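Long form D7clu1 salivary protein (PDB 6V4C) binds and sequesters adenine nucleotides, ADP and ATP most tightly, and so inhibits platelet aggregation and hemostasis in the host while the mosquito feeds on blood. Local coordinates at residues A[17-22]-A[268-273]. Residues are numbered along the deposited sequence; the frame is centred on the assembly and turned at random.
With EDO (1,2-ethanediol), chain J.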
loop_
_atom_site.group_PDB
_atom_site.type_symbol
_atom_site.label_atom_id
_atom_site.label_comp_id
_atom_site.label_asym_id
_atom_site.label_seq_id
_atom_site.Cartn_x
_atom_site.Cartn_y
_atom_site.Cartn_z
ATOM N N LYS A 17 1.810 -5.337 -1.812
ATOM C CA LYS A 17 3.240 -5.331 -1.512
ATOM C C LYS A 17 3.763 -6.743 -1.277
ATOM O O LYS A 17 4.851 -7.098 -1.750
ATOM C CB LYS A 17 3.513 -4.445 -0.298
ATOM C CG LYS A 17 4.976 -4.322 0.061
ATOM C CD LYS A 17 5.147 -3.550 1.356
ATOM C CE LYS A 17 6.588 -3.598 1.839
ATOM N NZ LYS A 17 6.774 -2.790 3.074
ATOM N N CYS A 18 3.006 -7.565 -0.546
ATOM C CA CYS A 18 3.416 -8.952 -0.343
ATOM C C CYS A 18 3.416 -9.723 -1.655
ATOM O O CYS A 18 4.328 -10.516 -1.915
ATOM C CB CYS A 18 2.505 -9.639 0.674
ATOM S SG CYS A 18 2.797 -9.182 2.391
ATOM N N MET A 19 2.402 -9.502 -2.496
ATOM C CA MET A 19 2.339 -10.197 -3.776
ATOM C C MET A 19 3.521 -9.827 -4.663
ATOM O O MET A 19 4.114 -10.695 -5.312
ATOM C CB MET A 19 1.018 -9.888 -4.481
ATOM C CG MET A 19 -0.223 -10.351 -3.733
ATOM S SD MET A 19 -1.692 -10.235 -4.766
ATOM C CE MET A 19 -1.113 -11.155 -6.187
ATOM N N GLU A 20 3.880 -8.541 -4.701
ATOM C CA GLU A 20 5.025 -8.117 -5.501
ATOM C C GLU A 20 6.320 -8.731 -4.987
ATOM O O GLU A 20 7.194 -9.110 -5.774
ATOM C CB GLU A 20 5.132 -6.592 -5.502
ATOM C CG GLU A 20 4.053 -5.882 -6.302
ATOM C CD GLU A 20 4.250 -4.378 -6.324
ATOM O OE1 GLU A 20 3.353 -3.663 -6.818
ATOM O OE2 GLU A 20 5.303 -3.910 -5.843
ATOM N N ASP A 21 6.463 -8.838 -3.664
ATOM C CA ASP A 21 7.714 -9.318 -3.090
ATOM C C ASP A 21 7.905 -10.822 -3.248
ATOM O O ASP A 21 9.033 -11.306 -3.097
ATOM C CB ASP A 21 7.796 -8.941 -1.608
ATOM C CG ASP A 21 8.108 -7.472 -1.392
ATOM O OD1 ASP A 21 8.389 -6.764 -2.382
ATOM O OD2 ASP A 21 8.069 -7.023 -0.226
ATOM N N HIS A 22 6.845 -11.573 -3.554
ATOM C CA HIS A 22 6.912 -13.030 -3.512
ATOM C C HIS A 22 6.434 -13.750 -4.767
ATOM O O HIS A 22 6.725 -14.945 -4.901
ATOM C CB HIS A 22 6.135 -13.575 -2.303
ATOM C CG HIS A 22 6.811 -13.329 -0.989
ATOM N ND1 HIS A 22 6.114 -13.028 0.162
ATOM C CD2 HIS A 22 8.119 -13.348 -0.642
ATOM C CE1 HIS A 22 6.965 -12.867 1.160
ATOM N NE2 HIS A 22 8.187 -13.057 0.699
ATOM N N TYR A 268 -1.308 -3.153 -10.117
ATOM C CA TYR A 268 -0.893 -2.775 -11.467
ATOM C C TYR A 268 0.249 -3.650 -11.978
ATOM O O TYR A 268 0.158 -4.241 -13.060
ATOM C CB TYR A 268 -0.490 -1.298 -11.460
ATOM C CG TYR A 268 -0.256 -0.676 -12.819
ATOM C CD1 TYR A 268 -1.313 -0.182 -13.570
ATOM C CD2 TYR A 268 1.029 -0.549 -13.334
ATOM C CE1 TYR A 268 -1.102 0.403 -14.807
ATOM C CE2 TYR A 268 1.251 0.037 -14.569
ATOM C CZ TYR A 268 0.181 0.511 -15.300
ATOM O OH TYR A 268 0.394 1.093 -16.529
ATOM N N ARG A 269 1.331 -3.751 -11.208
ATOM C CA ARG A 269 2.498 -4.498 -11.665
ATOM C C ARG A 269 2.288 -6.007 -11.670
ATOM O O ARG A 269 3.127 -6.727 -12.221
ATOM C CB ARG A 269 3.722 -4.144 -10.823
ATOM C CG ARG A 269 4.207 -2.724 -11.021
ATOM C CD ARG A 269 5.326 -2.396 -10.056
ATOM N NE ARG A 269 6.580 -3.046 -10.421
ATOM C CZ ARG A 269 7.600 -3.210 -9.585
ATOM N NH1 ARG A 269 7.507 -2.788 -8.330
ATOM N NH2 ARG A 269 8.709 -3.808 -10.000
ATOM N N LEU A 270 1.201 -6.501 -11.081
ATOM C CA LEU A 270 0.951 -7.934 -11.021
ATOM C C LEU A 270 0.171 -8.461 -12.219
ATOM O O LEU A 270 0.088 -9.680 -12.398
ATOM C CB LEU A 270 0.248 -8.293 -9.711
ATOM C CG LEU A 270 1.040 -7.883 -8.469
ATOM C CD1 LEU A 270 0.141 -7.848 -7.250
ATOM C CD2 LEU A 270 2.215 -8.825 -8.249
ATOM N N ARG A 271 -0.336 -7.609 -13.056
ATOM C CA ARG A 271 -0.867 -8.093 -14.321
ATOM C C ARG A 271 0.266 -8.025 -15.299
ATOM O O ARG A 271 0.981 -7.164 -15.268
ATOM C CB ARG A 271 -1.937 -7.244 -14.915
ATOM C CG ARG A 271 -2.838 -6.749 -13.843
ATOM C CD ARG A 271 -3.976 -7.606 -13.816
ATOM N NE ARG A 271 -4.368 -7.153 -12.547
ATOM C CZ ARG A 271 -4.711 -5.943 -12.208
ATOM N NH1 ARG A 271 -4.695 -4.943 -13.019
ATOM N NH2 ARG A 271 -5.121 -5.728 -11.020
ATOM N N GLU A 272 0.249 -8.889 -16.271
ATOM C CA GLU A 272 1.424 -9.089 -17.117
ATOM C C GLU A 272 1.629 -7.935 -18.093
ATOM O O GLU A 272 2.771 -7.551 -18.375
ATOM C CB GLU A 272 1.326 -10.421 -17.860
ATOM C CG GLU A 272 2.645 -10.881 -18.449
ATOM C CD GLU A 272 2.470 -11.943 -19.513
ATOM O OE1 GLU A 272 3.032 -11.773 -20.617
ATOM O OE2 GLU A 272 1.769 -12.943 -19.249
ATOM N N ALA A 273 0.540 -7.376 -18.630
ATOM C CA ALA A 273 0.661 -6.335 -19.645
ATOM C C ALA A 273 1.194 -5.024 -19.083
ATOM O O ALA A 273 1.748 -4.218 -19.839
ATOM C CB ALA A 273 -0.677 -6.090 -20.339
HETATM C C1 EDO J . 5.988 -0.170 0.969
HETATM O O1 EDO J . 6.048 0.826 -0.050
HETATM C C2 EDO J . 6.249 0.452 2.338
HETATM O O2 EDO J . 5.303 -0.016 3.308
#
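Leu270 packs against Met19 and Glu20 in a small contact, part apolar and part ionic, between the C-terminal end of helix 8-22 and the 3-10 turn 268-270 in the loop linking helices 249-263 and 279-292. Leu270 CD1 lies 3.5 Å from Met19 CB and also meets the other end of that side chain, 3.7 Å from Met19 CE. The thioether is bent at its last torsion (chi3 53°), which folds the terminal methyl back onto the leucine. Leu270 CD2 rests against the helix backbone, 3.9 Å from Glu20 N, and touches Glu20 CG. Met34 of helix 27-34 touches both Met19 and Leu270.

On the more open flank, the extended side chain of Glu20 meets Arg269 at about a right angle. Glu20 OE2 and Arg269 NH1 are 3.5 Å apart, and the carboxylate and guanidinium planes are turned 70° from each other, so this is a single, tilted ion pair, probably held mainly by charge, and not a flat two-pronged one. Glu20 OE1 lies near the aliphatic part of Arg269, 4.0 Å from its CD. The helix is tied to helix 45-55 by the Cys18–Cys51 disulfide. With the side chain of Met19 about 6 Å from the bound ADP, the contact joins the N-terminal PBP/GOBP-family region to the C-terminal part of the chain beside the nucleotide pocket of this two-domain, long-form D7 protein.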